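PDB 3UZO: branched-chain-amino-acid aminotransferase from Deinococcus radiodurans, which probably transfers the amino group between leucine, isoleucine or valine and 2-oxoglutarate, using pyridoxal 5'-phosphate as cofactor. Local coordinates for residues 71-79 with 97-108; 140-151 with 162-172. One frame throughout, in Å; residues are numbered along the deposited sequence.

Contact 1: 71-79 with 97-108; sequences YGQQCFEGL and NAARMRMSCRRL. With PLP (pyridoxal-5'-phosphate), chain C; GLU (glutamic acid), chain F.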
loop_
_atom_site.group_PDB
_atom_site.type_symbol
_atom_site.label_atom_id
_atom_site.label_comp_id
_atom_site.label_asym_id
_atom_site.label_seq_id
_atom_site.Cartn_x
_atom_site.Cartn_y
_atom_site.Cartn_z
ATOM N N TYR A 71 6.092 4.635 -2.273
ATOM C CA TYR A 71 6.127 3.182 -2.151
ATOM C C TYR A 71 5.444 2.608 -0.923
ATOM O O TYR A 71 5.848 1.563 -0.415
ATOM C CB TYR A 71 7.580 2.715 -2.209
ATOM C CG TYR A 71 8.322 3.302 -3.381
ATOM C CD1 TYR A 71 9.323 4.253 -3.190
ATOM C CD2 TYR A 71 7.985 2.948 -4.692
ATOM C CE1 TYR A 71 9.971 4.846 -4.270
ATOM C CE2 TYR A 71 8.625 3.537 -5.782
ATOM C CZ TYR A 71 9.616 4.488 -5.558
ATOM O OH TYR A 71 10.228 5.109 -6.616
ATOM N N GLY A 72 4.406 3.302 -0.462
ATOM C CA GLY A 72 3.645 2.865 0.696
ATOM C C GLY A 72 4.439 2.407 1.905
ATOM O O GLY A 72 3.954 1.575 2.674
ATOM N N GLN A 73 5.646 2.932 2.096
ATOM C CA GLN A 73 6.429 2.520 3.259
ATOM C C GLN A 73 5.904 3.308 4.448
ATOM O O GLN A 73 6.400 4.384 4.785
ATOM C CB GLN A 73 7.917 2.786 3.049
ATOM C CG GLN A 73 8.765 2.291 4.213
ATOM C CD GLN A 73 10.242 2.260 3.891
ATOM O OE1 GLN A 73 10.809 3.248 3.410
ATOM N NE2 GLN A 73 10.881 1.117 4.158
ATOM N N GLN A 74 4.886 2.743 5.078
ATOM C CA GLN A 74 4.210 3.388 6.189
ATOM C C GLN A 74 3.446 2.316 6.958
ATOM O O GLN A 74 3.028 1.315 6.383
ATOM C CB GLN A 74 3.212 4.390 5.611
ATOM C CG GLN A 74 2.157 3.685 4.730
ATOM C CD GLN A 74 1.250 4.638 3.963
ATOM O OE1 GLN A 74 0.024 4.507 4.003
ATOM N NE2 GLN A 74 1.850 5.591 3.250
ATOM N N CYS A 75 3.261 2.526 8.255
ATOM C CA CYS A 75 2.502 1.589 9.062
ATOM C C CYS A 75 1.953 2.390 10.222
ATOM O O CYS A 75 2.453 3.476 10.528
ATOM C CB CYS A 75 3.380 0.432 9.555
ATOM S SG CYS A 75 4.543 0.827 10.886
ATOM N N PHE A 76 0.924 1.874 10.870
ATOM C CA PHE A 76 0.344 2.613 11.974
ATOM C C PHE A 76 -0.340 1.720 12.980
ATOM O O PHE A 76 -0.526 0.522 12.761
ATOM C CB PHE A 76 -0.653 3.651 11.439
ATOM C CG PHE A 76 -1.938 3.055 10.910
ATOM C CD1 PHE A 76 -3.079 3.016 11.703
ATOM C CD2 PHE A 76 -2.004 2.545 9.621
ATOM C CE1 PHE A 76 -4.275 2.477 11.215
ATOM C CE2 PHE A 76 -3.198 2.001 9.121
ATOM C CZ PHE A 76 -4.327 1.968 9.914
ATOM N N GLU A 77 -0.692 2.322 14.105
ATOM C CA GLU A 77 -1.381 1.620 15.163
ATOM C C GLU A 77 -2.599 2.426 15.568
ATOM O O GLU A 77 -2.802 3.551 15.100
ATOM C CB GLU A 77 -0.470 1.433 16.375
ATOM C CG GLU A 77 0.328 0.138 16.342
ATOM C CD GLU A 77 -0.563 -1.089 16.260
ATOM O OE1 GLU A 77 -1.627 -1.096 16.904
ATOM O OE2 GLU A 77 -0.188 -2.053 15.558
ATOM N N GLY A 78 -3.404 1.839 16.441
ATOM C CA GLY A 78 -4.598 2.502 16.917
ATOM C C GLY A 78 -4.934 1.954 18.286
ATOM O O GLY A 78 -5.086 0.748 18.444
ATOM N N LEU A 79 -5.011 2.830 19.283
ATOM C CA LEU A 79 -5.345 2.411 20.629
ATOM C C LEU A 79 -5.991 3.581 21.345
ATOM O O LEU A 79 -5.873 4.724 20.908
ATOM C CB LEU A 79 -4.105 1.932 21.395
ATOM C CG LEU A 79 -2.946 2.900 21.605
ATOM C CD1 LEU A 79 -2.121 2.411 22.784
ATOM C CD2 LEU A 79 -2.101 2.998 20.336
ATOM N N ASN A 97 0.151 -3.208 21.122
ATOM C CA ASN A 97 0.279 -2.347 19.943
ATOM C C ASN A 97 1.745 -2.123 19.598
ATOM O O ASN A 97 2.109 -2.122 18.428
ATOM C CB ASN A 97 -0.368 -0.983 20.192
ATOM C CG ASN A 97 -1.859 -1.077 20.401
ATOM O OD1 ASN A 97 -2.648 -1.013 19.453
ATOM N ND2 ASN A 97 -2.256 -1.245 21.638
ATOM N N ALA A 98 2.582 -1.913 20.616
ATOM C CA ALA A 98 4.005 -1.681 20.385
ATOM C C ALA A 98 4.616 -2.891 19.702
ATOM O O ALA A 98 5.368 -2.755 18.746
ATOM C CB ALA A 98 4.733 -1.414 21.704
ATOM N N ALA A 99 4.300 -4.078 20.210
ATOM C CA ALA A 99 4.829 -5.310 19.634
ATOM C C ALA A 99 4.339 -5.478 18.197
ATOM O O ALA A 99 5.105 -5.851 17.301
ATOM C CB ALA A 99 4.397 -6.505 20.482
ATOM N N ARG A 100 3.063 -5.191 17.967
ATOM C CA ARG A 100 2.534 -5.339 16.624
ATOM C C ARG A 100 3.155 -4.348 15.654
ATOM O O ARG A 100 3.408 -4.688 14.501
ATOM C CB ARG A 100 1.009 -5.186 16.605
ATOM C CG ARG A 100 0.399 -5.531 15.249
ATOM C CD ARG A 100 -1.109 -5.622 15.316
ATOM N NE ARG A 100 -1.724 -4.330 15.594
ATOM C CZ ARG A 100 -3.022 -4.165 15.829
ATOM N NH1 ARG A 100 -3.832 -5.220 15.818
ATOM N NH2 ARG A 100 -3.509 -2.952 16.076
ATOM N N MET A 101 3.412 -3.125 16.107
ATOM C CA MET A 101 3.993 -2.154 15.198
ATOM C C MET A 101 5.415 -2.560 14.864
ATOM O O MET A 101 5.932 -2.201 13.811
ATOM C CB MET A 101 3.978 -0.746 15.785
ATOM C CG MET A 101 4.161 0.320 14.714
ATOM S SD MET A 101 3.928 1.986 15.345
ATOM C CE MET A 101 5.517 2.251 16.041
ATOM N N ARG A 102 6.046 -3.310 15.765
ATOM C CA ARG A 102 7.401 -3.799 15.531
ATOM C C ARG A 102 7.334 -4.793 14.369
ATOM O O ARG A 102 8.228 -4.850 13.514
ATOM C CB ARG A 102 7.924 -4.498 16.786
ATOM C CG ARG A 102 9.385 -4.239 17.074
ATOM C CD ARG A 102 9.574 -3.763 18.496
ATOM N NE ARG A 102 9.032 -4.703 19.474
ATOM C CZ ARG A 102 8.384 -4.325 20.568
ATOM N NH1 ARG A 102 8.201 -3.032 20.815
ATOM N NH2 ARG A 102 7.922 -5.228 21.418
ATOM N N MET A 103 6.267 -5.581 14.335
ATOM C CA MET A 103 6.105 -6.554 13.264
ATOM C C MET A 103 5.765 -5.852 11.955
ATOM O O MET A 103 6.241 -6.254 10.897
ATOM C CB MET A 103 5.036 -7.591 13.623
ATOM C CG MET A 103 5.494 -8.577 14.692
ATOM S SD MET A 103 7.194 -9.201 14.413
ATOM C CE MET A 103 6.875 -10.690 13.419
ATOM N N SER A 104 4.947 -4.802 12.019
ATOM C CA SER A 104 4.604 -4.054 10.810
ATOM C C SER A 104 5.874 -3.408 10.257
ATOM O O SER A 104 6.142 -3.473 9.054
ATOM C CB SER A 104 3.569 -2.958 11.111
ATOM O OG SER A 104 2.311 -3.511 11.463
ATOM N N CYS A 105 6.657 -2.789 11.139
ATOM C CA CYS A 105 7.899 -2.141 10.726
ATOM C C CYS A 105 8.844 -3.142 10.081
ATOM O O CYS A 105 9.409 -2.895 9.012
ATOM C CB CYS A 105 8.600 -1.494 11.924
ATOM S SG CYS A 105 7.881 0.077 12.458
ATOM N N ARG A 106 9.018 -4.275 10.748
ATOM C CA ARG A 106 9.904 -5.313 10.247
ATOM C C ARG A 106 9.510 -5.726 8.829
ATOM O O ARG A 106 10.368 -5.874 7.959
ATOM C CB ARG A 106 9.837 -6.521 11.177
ATOM C CG ARG A 106 11.112 -7.328 11.259
ATOM C CD ARG A 106 11.014 -8.284 12.423
ATOM N NE ARG A 106 10.549 -7.584 13.613
ATOM C CZ ARG A 106 10.160 -8.185 14.731
ATOM N NH1 ARG A 106 10.179 -9.509 14.814
ATOM N NH2 ARG A 106 9.753 -7.463 15.766
ATOM N N ARG A 107 8.210 -5.894 8.599
ATOM C CA ARG A 107 7.702 -6.316 7.295
ATOM C C ARG A 107 8.000 -5.344 6.159
ATOM O O ARG A 107 8.105 -5.756 5.003
ATOM C CB ARG A 107 6.191 -6.581 7.374
ATOM C CG ARG A 107 5.575 -7.154 6.100
ATOM C CD ARG A 107 6.295 -8.437 5.637
ATOM N NE ARG A 107 5.571 -9.148 4.576
ATOM C CZ ARG A 107 5.638 -8.877 3.273
ATOM N NH1 ARG A 107 6.402 -7.897 2.813
ATOM N NH2 ARG A 107 4.931 -9.601 2.416
ATOM N N LEU A 108 8.147 -4.062 6.479
ATOM C CA LEU A 108 8.444 -3.065 5.459
ATOM C C LEU A 108 9.868 -2.512 5.557
ATOM O O LEU A 108 10.174 -1.457 4.998
ATOM C CB LEU A 108 7.440 -1.917 5.538
ATOM C CG LEU A 108 5.980 -2.289 5.255
ATOM C CD1 LEU A 108 5.172 -1.011 5.060
ATOM C CD2 LEU A 108 5.892 -3.152 4.010
HETATM N N1 PLP C . -8.652 -5.567 11.018
HETATM C C2 PLP C . -8.203 -4.415 10.366
HETATM C C2A PLP C . -8.086 -4.444 8.840
HETATM C C3 PLP C . -7.871 -3.267 11.172
HETATM O O3 PLP C . -7.438 -2.138 10.584
HETATM C C4 PLP C . -8.000 -3.329 12.615
HETATM C C4A PLP C . -7.603 -2.042 13.452
HETATM C C5 PLP C . -8.486 -4.580 13.226
HETATM C C6 PLP C . -8.802 -5.671 12.417
HETATM C C5A PLP C . -8.676 -4.794 14.678
HETATM O O4P PLP C . -7.483 -4.756 15.416
HETATM P P PLP C . -7.433 -4.052 16.840
HETATM O O1P PLP C . -7.781 -2.604 16.769
HETATM O O2P PLP C . -5.965 -4.297 17.266
HETATM O O3P PLP C . -8.290 -4.901 17.734
HETATM N N GLU F . 8.194 2.929 -10.607
HETATM C CA GLU F . 9.569 2.410 -10.834
HETATM C C GLU F . 10.506 2.915 -9.760
HETATM O O GLU F . 11.573 2.299 -9.579
HETATM C CB GLU F . 10.088 2.857 -12.196
HETATM C CG GLU F . 9.617 1.999 -13.344
HETATM C CD GLU F . 10.325 2.333 -14.637
HETATM O OE1 GLU F . 11.555 2.553 -14.594
HETATM O OE2 GLU F . 9.649 2.365 -15.686
HETATM O OXT GLU F . 10.154 3.930 -9.129
HETATM O O HOH W 1 1.498 -1.645 13.158
HETATM O O HOH W 2 -5.804 -0.509 16.136
#

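Contact 2: 140-151 with 162-172; sequences GSLYLRPFVIGV and EFIFSVFCVPV. With GLU (glutamic acid), chain D.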
loop_
_atom_site.group_PDB
_atom_site.type_symbol
_atom_site.label_atom_id
_atom_site.label_comp_id
_atom_site.label_asym_id
_atom_site.label_seq_id
_atom_site.Cartn_x
_atom_site.Cartn_y
_atom_site.Cartn_z
ATOM N N GLY A 140 -17.274 8.084 25.240
ATOM C CA GLY A 140 -16.175 8.471 24.364
ATOM C C GLY A 140 -14.812 8.021 24.852
ATOM O O GLY A 140 -14.666 7.492 25.951
ATOM N N SER A 141 -13.797 8.223 24.027
ATOM C CA SER A 141 -12.453 7.832 24.407
ATOM C C SER A 141 -11.497 8.742 23.671
ATOM O O SER A 141 -11.908 9.531 22.810
ATOM C CB SER A 141 -12.191 6.366 24.024
ATOM O OG SER A 141 -12.305 6.184 22.619
ATOM N N LEU A 142 -10.222 8.660 24.033
ATOM C CA LEU A 142 -9.202 9.457 23.373
ATOM C C LEU A 142 -8.438 8.473 22.501
ATOM O O LEU A 142 -7.698 7.625 23.006
ATOM C CB LEU A 142 -8.260 10.109 24.395
ATOM C CG LEU A 142 -7.201 11.035 23.779
ATOM C CD1 LEU A 142 -7.877 12.093 22.906
ATOM C CD2 LEU A 142 -6.375 11.698 24.887
ATOM N N TYR A 143 -8.635 8.580 21.190
ATOM C CA TYR A 143 -7.984 7.690 20.238
ATOM C C TYR A 143 -6.568 8.139 19.934
ATOM O O TYR A 143 -6.337 9.309 19.644
ATOM C CB TYR A 143 -8.763 7.652 18.924
ATOM C CG TYR A 143 -8.231 6.649 17.920
ATOM C CD1 TYR A 143 -8.588 5.301 17.994
ATOM C CD2 TYR A 143 -7.397 7.051 16.878
ATOM C CE1 TYR A 143 -8.133 4.377 17.048
ATOM C CE2 TYR A 143 -6.933 6.138 15.926
ATOM C CZ TYR A 143 -7.309 4.806 16.016
ATOM O OH TYR A 143 -6.896 3.916 15.052
ATOM N N LEU A 144 -5.633 7.194 19.986
ATOM C CA LEU A 144 -4.230 7.471 19.702
ATOM C C LEU A 144 -3.841 6.870 18.363
ATOM O O LEU A 144 -4.190 5.723 18.066
ATOM C CB LEU A 144 -3.346 6.887 20.804
ATOM C CG LEU A 144 -3.489 7.631 22.132
ATOM C CD1 LEU A 144 -3.218 6.707 23.295
ATOM C CD2 LEU A 144 -2.534 8.818 22.135
ATOM N N ARG A 145 -3.108 7.642 17.566
ATOM C CA ARG A 145 -2.664 7.190 16.256
ATOM C C ARG A 145 -1.152 7.270 16.066
ATOM O O ARG A 145 -0.623 8.280 15.580
ATOM C CB ARG A 145 -3.373 7.990 15.147
ATOM C CG ARG A 145 -2.821 7.784 13.740
ATOM C CD ARG A 145 -2.763 6.299 13.364
ATOM N NE ARG A 145 -4.077 5.668 13.387
ATOM C CZ ARG A 145 -4.978 5.774 12.417
ATOM N NH1 ARG A 145 -4.709 6.489 11.334
ATOM N NH2 ARG A 145 -6.150 5.156 12.526
ATOM N N PRO A 146 -0.431 6.219 16.487
ATOM C CA PRO A 146 1.026 6.180 16.338
ATOM C C PRO A 146 1.262 5.744 14.896
ATOM O O PRO A 146 0.489 4.936 14.365
ATOM C CB PRO A 146 1.462 5.076 17.310
ATOM C CG PRO A 146 0.282 4.909 18.248
ATOM C CD PRO A 146 -0.898 5.123 17.351
ATOM N N PHE A 147 2.294 6.280 14.250
ATOM C CA PHE A 147 2.587 5.871 12.888
ATOM C C PHE A 147 4.043 6.112 12.543
ATOM O O PHE A 147 4.704 6.947 13.152
ATOM C CB PHE A 147 1.652 6.568 11.878
ATOM C CG PHE A 147 1.856 8.054 11.754
ATOM C CD1 PHE A 147 2.648 8.578 10.736
ATOM C CD2 PHE A 147 1.205 8.932 12.615
ATOM C CE1 PHE A 147 2.782 9.965 10.572
ATOM C CE2 PHE A 147 1.332 10.316 12.465
ATOM C CZ PHE A 147 2.122 10.832 11.440
ATOM N N VAL A 148 4.537 5.332 11.591
ATOM C CA VAL A 148 5.917 5.412 11.128
ATOM C C VAL A 148 5.898 5.512 9.612
ATOM O O VAL A 148 5.196 4.758 8.940
ATOM C CB VAL A 148 6.729 4.150 11.542
ATOM C CG1 VAL A 148 8.172 4.259 11.047
ATOM C CG2 VAL A 148 6.692 3.992 13.066
ATOM N N ILE A 149 6.669 6.455 9.082
ATOM C CA ILE A 149 6.735 6.678 7.644
ATOM C C ILE A 149 8.177 6.863 7.199
ATOM O O ILE A 149 8.987 7.445 7.929
ATOM C CB ILE A 149 5.951 7.953 7.237
ATOM C CG1 ILE A 149 6.393 9.137 8.110
ATOM C CG2 ILE A 149 4.452 7.712 7.380
ATOM C CD1 ILE A 149 5.766 10.466 7.739
ATOM N N GLY A 150 8.483 6.361 6.006
ATOM C CA GLY A 150 9.815 6.507 5.450
ATOM C C GLY A 150 9.918 7.881 4.808
ATOM O O GLY A 150 9.028 8.283 4.047
ATOM N N VAL A 151 10.990 8.610 5.104
ATOM C CA VAL A 151 11.157 9.948 4.543
ATOM C C VAL A 151 12.567 10.194 4.007
ATOM O O VAL A 151 13.390 9.276 3.963
ATOM C CB VAL A 151 10.821 11.025 5.590
ATOM C CG1 VAL A 151 9.385 10.831 6.097
ATOM C CG2 VAL A 151 11.813 10.961 6.737
ATOM N N GLU A 162 15.679 7.716 5.965
ATOM C CA GLU A 162 15.251 8.266 7.241
ATOM C C GLU A 162 13.789 7.926 7.503
ATOM O O GLU A 162 13.053 7.544 6.591
ATOM C CB GLU A 162 15.433 9.786 7.252
ATOM C CG GLU A 162 16.852 10.241 6.960
ATOM C CD GLU A 162 17.015 11.742 7.081
ATOM O OE1 GLU A 162 18.045 12.265 6.607
ATOM O OE2 GLU A 162 16.119 12.398 7.657
ATOM N N PHE A 163 13.378 8.050 8.758
ATOM C CA PHE A 163 12.000 7.759 9.122
ATOM C C PHE A 163 11.496 8.708 10.191
ATOM O O PHE A 163 12.273 9.330 10.924
ATOM C CB PHE A 163 11.865 6.324 9.649
ATOM C CG PHE A 163 12.398 5.279 8.716
ATOM C CD1 PHE A 163 13.766 5.025 8.640
ATOM C CD2 PHE A 163 11.535 4.569 7.885
ATOM C CE1 PHE A 163 14.267 4.078 7.747
ATOM C CE2 PHE A 163 12.025 3.625 6.991
ATOM C CZ PHE A 163 13.393 3.379 6.919
ATOM N N ILE A 164 10.177 8.816 10.267
ATOM C CA ILE A 164 9.539 9.629 11.276
ATOM C C ILE A 164 8.563 8.735 12.040
ATOM O O ILE A 164 7.904 7.862 11.457
ATOM C CB ILE A 164 8.756 10.809 10.654
ATOM C CG1 ILE A 164 9.721 11.926 10.253
ATOM C CG2 ILE A 164 7.701 11.298 11.634
ATOM C CD1 ILE A 164 9.038 13.143 9.636
ATOM N N PHE A 165 8.512 8.927 13.350
ATOM C CA PHE A 165 7.584 8.196 14.206
ATOM C C PHE A 165 6.803 9.296 14.889
ATOM O O PHE A 165 7.394 10.200 15.482
ATOM C CB PHE A 165 8.299 7.370 15.271
ATOM C CG PHE A 165 7.392 6.913 16.391
ATOM C CD1 PHE A 165 6.197 6.253 16.115
ATOM C CD2 PHE A 165 7.750 7.113 17.726
ATOM C CE1 PHE A 165 5.373 5.794 17.144
ATOM C CE2 PHE A 165 6.932 6.656 18.767
ATOM C CZ PHE A 165 5.741 5.994 18.473
ATOM N N SER A 166 5.479 9.229 14.810
ATOM C CA SER A 166 4.661 10.266 15.420
ATOM C C SER A 166 3.417 9.679 16.057
ATOM O O SER A 166 2.952 8.603 15.668
ATOM C CB SER A 166 4.266 11.302 14.353
ATOM O OG SER A 166 3.479 12.349 14.889
ATOM N N VAL A 167 2.900 10.376 17.059
ATOM C CA VAL A 167 1.677 9.950 17.724
ATOM C C VAL A 167 0.805 11.165 17.989
ATOM O O VAL A 167 1.239 12.103 18.667
ATOM C CB VAL A 167 1.927 9.258 19.106
ATOM C CG1 VAL A 167 0.587 8.724 19.652
ATOM C CG2 VAL A 167 2.910 8.110 18.965
ATOM N N PHE A 168 -0.400 11.175 17.422
ATOM C CA PHE A 168 -1.337 12.265 17.688
ATOM C C PHE A 168 -2.599 11.606 18.220
ATOM O O PHE A 168 -2.778 10.384 18.085
ATOM C CB PHE A 168 -1.612 13.125 16.436
ATOM C CG PHE A 168 -2.343 12.420 15.324
ATOM C CD1 PHE A 168 -3.740 12.327 15.329
ATOM C CD2 PHE A 168 -1.644 11.910 14.236
ATOM C CE1 PHE A 168 -4.427 11.740 14.256
ATOM C CE2 PHE A 168 -2.322 11.316 13.153
ATOM C CZ PHE A 168 -3.715 11.237 13.169
ATOM N N CYS A 169 -3.447 12.387 18.875
ATOM C CA CYS A 169 -4.670 11.833 19.435
ATOM C C CYS A 169 -5.886 12.614 18.975
ATOM O O CYS A 169 -5.774 13.762 18.556
ATOM C CB CYS A 169 -4.600 11.812 20.967
ATOM S SG CYS A 169 -4.530 13.442 21.746
ATOM N N VAL A 170 -7.044 11.970 19.055
ATOM C CA VAL A 170 -8.310 12.563 18.636
ATOM C C VAL A 170 -9.432 12.009 19.508
ATOM O O VAL A 170 -9.594 10.795 19.619
ATOM C CB VAL A 170 -8.643 12.189 17.159
ATOM C CG1 VAL A 170 -9.965 12.845 16.726
ATOM C CG2 VAL A 170 -7.509 12.610 16.237
ATOM N N PRO A 171 -10.207 12.889 20.160
ATOM C CA PRO A 171 -11.301 12.377 20.992
ATOM C C PRO A 171 -12.318 11.764 20.029
ATOM O O PRO A 171 -12.603 12.351 18.983
ATOM C CB PRO A 171 -11.833 13.637 21.671
ATOM C CG PRO A 171 -11.577 14.707 20.625
ATOM C CD PRO A 171 -10.187 14.363 20.146
ATOM N N VAL A 172 -12.856 10.594 20.359
ATOM C CA VAL A 172 -13.815 9.943 19.467
ATOM C C VAL A 172 -14.936 9.215 20.194
ATOM O O VAL A 172 -14.837 8.915 21.386
ATOM C CB VAL A 172 -13.138 8.882 18.560
ATOM C CG1 VAL A 172 -11.947 9.476 17.837
ATOM C CG2 VAL A 172 -12.711 7.680 19.405
HETATM N N GLU D . -7.123 1.908 12.092
HETATM C CA GLU D . -8.552 1.896 11.680
HETATM C C GLU D . -8.874 3.128 10.867
HETATM O O GLU D . -9.887 3.101 10.141
HETATM C CB GLU D . -9.459 1.860 12.906
HETATM C CG GLU D . -9.656 0.481 13.485
HETATM C CD GLU D . -10.727 0.452 14.547
HETATM O OE1 GLU D . -11.773 1.111 14.350
HETATM O OE2 GLU D . -10.522 -0.231 15.573
HETATM O OXT GLU D . -8.108 4.103 10.980
HETATM O O HOH W 3 -14.891 5.496 21.693
#

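Contact 1: 71-79 with 97-108
Glu-77 reaches from the strand to meet Arg-100 side-on, each carboxylate oxygen taking one guanidinium nitrogen. In this salt bridge Arg-100 NE to Glu-77 OE2 is 2.7 Å long and almost straight (176°), lies in the guanidinium plane and uses the syn lone pair; Arg-100 NH2 reaches Glu-77 OE1 at 2.8 Å, tilted from that plane. A bend at chi2 (-58°) turns the carboxylate of Glu-77 toward Arg-100, while its CG lies against CB of Met-101. Arg-100 turns another edge to the cofactor, its NH1 donating to phosphate O2P of PLP at 2.7 Å and NH2 adding a weak bond. Leu-108 closes the far end of helix 94-107: its CD1 lies 3.4 Å from Gln-74 O, and Leu-108 O accepts Gln-73 NE2 at 2.8 Å, Gln-73 OE1 being taken by Thr-67. Between these ends Cys-75 sets CB against CB of Ser-104 and SG against SG of Cys-105, where helix 97-107 runs antiparallel to strand 74-76 (168°). Held flat by two bonds to a buried carboxylate, the guanidinium is fixed in rotation; Glu-77 is thus a second-shell residue, probably balancing charge while aiming Arg-100 at the phosphate.

Contact 2: 140-151 with 162-172
Arg-145 and Phe-168 form a hydrogen-bonded pair whose side chains run alongside each other in the same direction. CB of Arg-145 stands over one face of the Phe-168 ring, 4.0 Å from its centroid, in a CH-pi contact, and CG of Arg-145 lies 3.6 Å from CZ of the same Phe-168 ring. At the ring's edge comes CE2 of Phe-147, the two phenylalanine side chains crossing at about a right angle; CG of Phe-147 sits between its backbone N and carbonyl carbon (chi1 67°), which also brings the ring beside CB of Ser-166. Bends at chi2 and chi3 then carry the Arg-145 guanidinium away from the partner strand to the bound glutamate, where Arg-145 NH2 donates to OXT of that ligand at 2.7 Å. Arg-145 NH2 also donates to Tyr-143 OH at 2.9 Å, nearly straight (168°) and in the guanidinium plane, tying the two pocket residues together. Tyr-71 and Val-157 of the second subunit also hydrogen-bond this glutamate. Behind the pocket is a long, regular antiparallel hairpin, strands 141-151 and 162-172, pairing from Ser-141 with Val-172 to Val-151 with Glu-162 at the centre of the large sheet of the smaller part of the class-IV aminotransferase fold. Arg-145 N to Phe-168 O is a firm bond of 2.8 Å, whereas the return bond from Phe-168 N to Arg-145 O is long and weak. On the reverse face Leu-142 and Leu-144 pack on Cys-169, Pro-146 sets CB against CG2 of Val-167 at 3.7 Å, and Val-148 meets the Phe-165 ring. Helix 115-128 covers the part of that face round Leu-144, Pro-146 and Cys-169, Val-125 touching Leu-144 and Cys-169, and Phe-118 touching Pro-146.

Both contacts are buried, and strand 74-83 joins them: its other neighbour in the sheet is 89-91, while strand 141-151 probably hydrogen-bonds to it through Leu-79 O with Leu-144 N and Glu-77 N with Pro-146 O. Contact 1 is strand against helix, with charge and side-chain bonds doing much of the work and cofactor phosphate at one end. Contact 2 is strand against strand, held by backbone bonds along its whole length, with one face apolar and the other mixing apolar groups with the polar residues of the pocket. Each sends one arginine into the active site, Arg-100 to the phosphate and Arg-145 to the bound glutamate. Both also touch the second subunit, where Tyr-71 of one chain meets Arg-145 of the other.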